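Local structure of aminotransferase class I and II (Streptococcus suis 89/1591, 3OP7) at the interface of chains A and B. The protein transfers amino groups, probably between amino acids and keto acids, as a PLP-dependent aminotransferase working through a covalently held pyridoxal phosphate cofactor. Sequence-based numbering; all coordinates share one arbitrary frame. Chains: chain A/B, Aminotransferase class I and II.

Contact 1: the interface of chains A and B. Residues chain A 88, 92, 95, 250-251; chain B 92, 95, 250-251.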
# COMPACT_ATOMS: atom_id res chain seq x y z
N ASN A 88 -3.29 -0.94 -4.59
CA ASN A 88 -3.19 -2.14 -3.75
C ASN A 88 -4.45 -2.35 -2.93
O ASN A 88 -4.54 -1.94 -1.76
CB ASN A 88 -1.92 -2.17 -2.89
CG ASN A 88 -1.85 -1.05 -1.86
OD1 ASN A 88 -2.13 0.09 -2.20
ND2 ASN A 88 -1.47 -1.37 -0.59
N GLY A 92 -5.72 0.63 -0.55
CA GLY A 92 -4.83 1.60 -1.14
C GLY A 92 -5.54 2.70 -1.87
O GLY A 92 -5.05 3.86 -1.89
N LEU A 95 -6.99 5.23 0.76
CA LEU A 95 -5.88 5.99 1.29
C LEU A 95 -5.38 6.98 0.26
O LEU A 95 -5.10 8.15 0.58
CB LEU A 95 -4.74 5.06 1.69
CG LEU A 95 -3.48 5.79 2.20
CD1 LEU A 95 -3.79 6.70 3.38
CD2 LEU A 95 -2.41 4.78 2.51
N TYR A 250 3.89 7.83 -2.43
CA TYR A 250 3.90 7.92 -0.97
C TYR A 250 3.39 6.66 -0.35
O TYR A 250 3.65 6.39 0.82
CB TYR A 250 3.01 9.07 -0.49
CG TYR A 250 3.60 10.44 -0.63
CD1 TYR A 250 4.68 10.85 0.15
CD2 TYR A 250 3.07 11.36 -1.53
CE1 TYR A 250 5.16 12.09 0.06
CE2 TYR A 250 3.56 12.62 -1.63
CZ TYR A 250 4.62 13.02 -0.83
OH TYR A 250 5.23 14.27 -0.89
N THR A 251 2.51 5.94 -1.07
CA THR A 251 1.78 4.83 -0.50
C THR A 251 2.03 3.45 -1.11
O THR A 251 1.93 2.44 -0.40
CB THR A 251 0.27 5.14 -0.58
OG1 THR A 251 -0.11 5.20 -1.96
CG2 THR A 251 -0.01 6.53 0.13
N GLY B 92 5.54 0.83 1.45
CA GLY B 92 4.55 0.56 2.48
C GLY B 92 5.13 0.52 3.86
O GLY B 92 4.44 0.91 4.84
N LEU B 95 5.79 4.20 5.07
CA LEU B 95 4.51 4.79 5.37
C LEU B 95 3.95 4.21 6.66
O LEU B 95 3.43 4.95 7.51
CB LEU B 95 3.51 4.53 4.24
CG LEU B 95 2.10 5.07 4.52
CD1 LEU B 95 2.10 6.57 4.82
CD2 LEU B 95 1.20 4.71 3.35
N TYR B 250 -4.95 0.52 7.59
CA TYR B 250 -5.15 1.84 7.00
C TYR B 250 -4.48 1.94 5.66
O TYR B 250 -4.82 2.81 4.86
CB TYR B 250 -4.54 2.92 7.91
CG TYR B 250 -5.35 3.28 9.11
CD1 TYR B 250 -6.57 3.95 9.00
CD2 TYR B 250 -4.90 2.98 10.39
CE1 TYR B 250 -7.25 4.32 10.08
CE2 TYR B 250 -5.60 3.34 11.50
CZ TYR B 250 -6.79 4.03 11.36
OH TYR B 250 -7.62 4.41 12.43
N THR B 251 -3.42 1.15 5.45
CA THR B 251 -2.57 1.31 4.29
C THR B 251 -2.48 0.14 3.32
O THR B 251 -2.29 0.35 2.12
CB THR B 251 -1.14 1.65 4.78
OG1 THR B 251 -0.62 0.53 5.49
CG2 THR B 251 -1.20 2.93 5.71
O HOH W 1 -1.52 1.95 -0.03

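Contact 2: the interface of chains A and B. Residues chain A 59, 249, 251-253; chain B 91, 115, 230.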
# COMPACT_ATOMS: atom_id res chain seq x y z
N TYR A 59 8.84 -2.72 -12.12
CA TYR A 59 7.67 -2.01 -11.63
C TYR A 59 6.42 -2.20 -12.52
O TYR A 59 5.31 -2.01 -12.07
CB TYR A 59 7.97 -0.54 -11.35
CG TYR A 59 8.79 -0.36 -10.08
CD1 TYR A 59 8.18 -0.34 -8.82
CD2 TYR A 59 10.17 -0.27 -10.13
CE1 TYR A 59 8.97 -0.19 -7.66
CE2 TYR A 59 10.92 -0.14 -8.98
CZ TYR A 59 10.27 -0.09 -7.73
OH TYR A 59 11.03 0.07 -6.57
N ASP A 249 3.56 7.34 -5.11
CA ASP A 249 4.81 6.90 -4.50
C ASP A 249 4.85 7.13 -2.99
O ASP A 249 5.76 6.62 -2.32
CB ASP A 249 6.07 7.49 -5.13
CG ASP A 249 6.30 7.04 -6.56
OD1 ASP A 249 5.41 6.37 -7.12
OD2 ASP A 249 7.39 7.39 -7.07
N THR A 251 2.51 5.94 -1.07
CA THR A 251 1.78 4.83 -0.50
C THR A 251 2.03 3.45 -1.11
O THR A 251 1.93 2.44 -0.40
CB THR A 251 0.27 5.14 -0.58
OG1 THR A 251 -0.11 5.20 -1.96
CG2 THR A 251 -0.01 6.53 0.13
N MSE A 252 2.28 3.36 -2.42
CA MSE A 252 2.34 2.08 -3.07
C MSE A 252 3.38 1.96 -4.21
O MSE A 252 3.91 0.88 -4.41
CB MSE A 252 0.96 1.69 -3.57
CG MSE A 252 0.43 2.61 -4.58
SE MSE A 252 -1.27 2.26 -5.34
CE MSE A 252 -2.16 3.13 -3.82
N ILE A 253 3.65 3.07 -4.90
CA ILE A 253 4.25 3.13 -6.29
C ILE A 253 3.33 2.49 -7.34
O ILE A 253 2.90 3.16 -8.31
CB ILE A 253 5.69 2.57 -6.39
CG1 ILE A 253 6.61 3.27 -5.40
CG2 ILE A 253 6.20 2.73 -7.87
CD1 ILE A 253 8.04 2.79 -5.41
N THR B 91 8.11 1.10 0.28
CA THR B 91 7.12 2.18 0.25
C THR B 91 6.15 2.02 1.41
O THR B 91 5.92 2.93 2.20
CB THR B 91 6.40 2.26 -1.12
OG1 THR B 91 7.36 2.50 -2.18
CG2 THR B 91 5.44 3.41 -1.12
N TYR B 115 15.11 10.21 0.23
CA TYR B 115 13.82 9.72 -0.31
C TYR B 115 12.62 10.50 0.24
O TYR B 115 12.49 10.67 1.46
CB TYR B 115 13.69 8.22 -0.02
CG TYR B 115 12.72 7.54 -0.96
CD1 TYR B 115 13.01 7.44 -2.30
CD2 TYR B 115 11.55 6.98 -0.50
CE1 TYR B 115 12.15 6.83 -3.18
CE2 TYR B 115 10.72 6.33 -1.35
CZ TYR B 115 11.00 6.27 -2.71
OH TYR B 115 10.14 5.64 -3.62
N ARG B 230 6.22 -6.28 -5.05
CA ARG B 230 5.84 -5.31 -4.03
C ARG B 230 5.96 -5.95 -2.59
O ARG B 230 4.98 -6.04 -1.85
CB ARG B 230 4.44 -4.72 -4.29
CG ARG B 230 4.11 -4.29 -5.68
CD ARG B 230 5.04 -3.27 -6.30
NE ARG B 230 5.22 -2.09 -5.48
CZ ARG B 230 6.36 -1.70 -4.92
NH1 ARG B 230 7.49 -2.34 -5.16
NH2 ARG B 230 6.36 -0.60 -4.18
O HOH W 2 7.90 5.06 -2.69
O HOH W 3 9.82 7.17 -6.04

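Contact 3: the interface of chains A and B. Residues chain A 221, 226-228, 230; chain B 57-59.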
# COMPACT_ATOMS: atom_id res chain seq x y z
N SER A 221 -11.51 -7.80 -4.18
CA SER A 221 -11.36 -8.56 -2.92
C SER A 221 -12.65 -9.11 -2.37
O SER A 221 -12.69 -10.25 -1.88
CB SER A 221 -10.68 -7.68 -1.86
OG SER A 221 -9.43 -7.27 -2.31
N LEU A 226 -10.94 -12.44 -4.72
CA LEU A 226 -9.50 -12.41 -4.96
C LEU A 226 -8.76 -11.40 -4.06
O LEU A 226 -7.90 -10.63 -4.54
CB LEU A 226 -9.22 -12.12 -6.44
CG LEU A 226 -9.68 -13.21 -7.39
CD1 LEU A 226 -9.91 -12.62 -8.80
CD2 LEU A 226 -8.72 -14.43 -7.40
N PRO A 227 -9.00 -11.45 -2.73
CA PRO A 227 -8.27 -10.51 -1.88
C PRO A 227 -6.72 -10.64 -1.97
O PRO A 227 -5.98 -9.65 -1.80
CB PRO A 227 -8.78 -10.83 -0.45
CG PRO A 227 -9.62 -11.99 -0.56
CD PRO A 227 -9.96 -12.28 -1.98
N GLY A 228 -6.26 -11.86 -2.22
CA GLY A 228 -4.81 -12.20 -2.17
C GLY A 228 -3.93 -11.66 -3.27
O GLY A 228 -2.74 -11.81 -3.21
N ARG A 230 -4.36 -8.30 -3.96
CA ARG A 230 -4.28 -6.92 -3.53
C ARG A 230 -4.45 -5.94 -4.75
O ARG A 230 -3.55 -5.15 -5.06
CB ARG A 230 -2.99 -6.63 -2.73
CG ARG A 230 -2.59 -7.61 -1.67
CD ARG A 230 -3.62 -7.89 -0.60
NE ARG A 230 -4.10 -6.70 0.05
CZ ARG A 230 -5.34 -6.24 0.01
NH1 ARG A 230 -6.30 -6.93 -0.57
NH2 ARG A 230 -5.64 -5.11 0.65
N LEU B 57 -6.46 -17.62 -2.82
CA LEU B 57 -6.02 -16.23 -2.92
C LEU B 57 -6.96 -15.43 -1.96
O LEU B 57 -7.63 -14.44 -2.33
CB LEU B 57 -6.08 -15.77 -4.37
CG LEU B 57 -5.16 -16.54 -5.32
CD1 LEU B 57 -5.47 -16.17 -6.80
CD2 LEU B 57 -3.70 -16.25 -4.95
N ASN B 58 -6.97 -15.87 -0.70
CA ASN B 58 -7.56 -15.10 0.38
C ASN B 58 -6.57 -14.08 0.92
O ASN B 58 -5.60 -13.76 0.21
CB ASN B 58 -8.15 -16.04 1.46
CG ASN B 58 -7.10 -17.00 2.06
OD1 ASN B 58 -5.93 -16.72 2.07
ND2 ASN B 58 -7.61 -18.17 2.61
N TYR B 59 -6.77 -13.50 2.10
CA TYR B 59 -5.82 -12.54 2.63
C TYR B 59 -4.46 -13.19 3.01
O TYR B 59 -3.46 -12.50 3.11
CB TYR B 59 -6.40 -11.72 3.77
CG TYR B 59 -7.39 -10.67 3.26
CD1 TYR B 59 -6.93 -9.43 2.78
CD2 TYR B 59 -8.74 -10.92 3.22
CE1 TYR B 59 -7.87 -8.49 2.30
CE2 TYR B 59 -9.63 -9.99 2.72
CZ TYR B 59 -9.14 -8.75 2.28
OH TYR B 59 -10.05 -7.79 1.80

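Contact 1: the interface of chains A and B
A:Leu95 and B:Leu95 meet across the two-fold axis from the helical backbone of 89-101, whereas A:Thr251 and B:Thr251, which flank them, sit in an irregular turn after the 3-10 helix 248-250. The leucines reach toward each other tip to tip, CD2 of A:Leu95 lying 3.7 Å from CD2 of B:Leu95. In each, chi1 (177°) sends CG outward, opposite the backbone N, and chi2 (56°) turns CD2 to the partner leucine. The threonines close the sides: each lies alongside the leucine of the other chain and points the same way, with CG2 of A:Thr251 3.9 Å from CD2 of B:Leu95. A beta-branched threonine suits this place because chi1 of 65° puts OG1 between the backbone N and the carbonyl carbon and leaves CG2 facing the leucine, which itself offers a branched apolar tip to its own copy.

A polar rim borders this apolar core. Water 1 lies 2.9 Å from the side-chain oxygen OD1 of A:Asn88 and 2.8 Å from the backbone O of B:Thr251, bridging the chains. ND2 of A:Asn88 adds a weak direct hydrogen bond to that same carbonyl, so a compact amide serves one backbone oxygen in two ways. A:Gly92 and B:Gly92, lacking side chains, keep the helix surface low beside the opposing threonine carbonyls. The site lies on the two-fold axis of the A/B pair, probably the dimer usual for this family, where the two helices 89-101 face each other between the loops after 248-250.

Contact 2: the interface of chains A and B
The direct hydrogen bonds of this patch come from B:Arg230, whose guanidinium NH2 donates to the backbone O of A:Met252, a selenomethionine, at 2.9 Å. The bond is fairly straight, 162° at the hydrogen, and the oxygen lies at the guanidinium edge, near its plane, although the donor is tilted 33° from the plane of the carbonyl. NE of the same arginine adds a weak bond to this oxygen. The arginine is bent at its second and third torsions, folding so that one edge of its head meets the carbonyl, a task suited to a long side chain with several N-H groups.

Water carries the second set of links. Water 2 joins the backbone O of A:Asp249 to the hydroxyls of B:Thr91 and B:Tyr115, lying 2.7 Å from OG1 of B:Thr91. Water 3 lies 2.7 Å from the carboxylate OD2 of A:Asp249 and 2.9 Å from OH of B:Tyr115, so the phenol serves both waters.

Apolar contacts complete the patch. CG2 of B:Thr91 sits 3.9 Å from CA of A:Met252, while its OG1 branch faces A:Ile253, whose CD1 also comes 4.0 Å from OH of B:Tyr115. A:Tyr59 meets one face of the B:Arg230 guanidinium, its CD1 4.2 Å above the plane and offset toward the rim; with the planes 53° apart, this is no stack. Together these contacts tie the segment 249-253 to the other subunit, which would favour the dimer typical of this aminotransferase family.

Contact 3: the interface of chains A and B
A:Pro227 sets its CB over the centre of the B:Tyr59 ring, 3.4 Å from the centroid, in a CH-pi contact. The two side chains cross at about a right angle, and a proline suits the place because its rigid ring offers C-H groups to an aromatic face. In the tyrosine, chi1 (-74°) sets the ring out and chi2 (-83°) turns its face to A:Pro227 CB; OH comes within 3.7 Å of CB of A:Ser221. Beside the ring, the backbone N of A:Gly228 donates a hydrogen bond of 2.9 Å to O of B:Leu57. Glycine, without a side chain, lets the B:Leu57-B:Asn58 backbone pass close by. Farther along, A:Leu226 and B:Leu57 lie side by side, CD2 of the former 3.7 Å from CD1 of the latter.

In the second shell, NH1 of A:Arg230 donates to the backbone O of A:Pro227 at 3.0 Å, nearly straight at 172° and directed at a lone pair in the carbonyl plane. This internal bond probably steadies the proline turn. In class I aminotransferases this arginine and the partner's tyrosine typically bind the PLP phosphate, probably here too. The site joins the 3-10 helix 227-229, within the SLSK...PGxRxG segment bearing A:Lys222, to loop 57-59 of chain B.

Contacts 1 and 2 are neighbours, their C-alpha centres about 9 Å apart, and they share A:Thr251; helix 89-101 and the segment 249-253 serve both. Contact 3 lies about 16 Å from contact 1 and about 20 Å from contact 2. The A:Tyr59/B:Arg230 pair of contact 2 is the symmetry mate of the B:Tyr59/A:Arg230 pair of contact 3, whereas contact 1 spans the axis itself. The axial core thus continues outward on both sides toward loops near the cofactor lysine, an arrangement consistent with a dimer whose subunits help to shape each other's active-site surroundings.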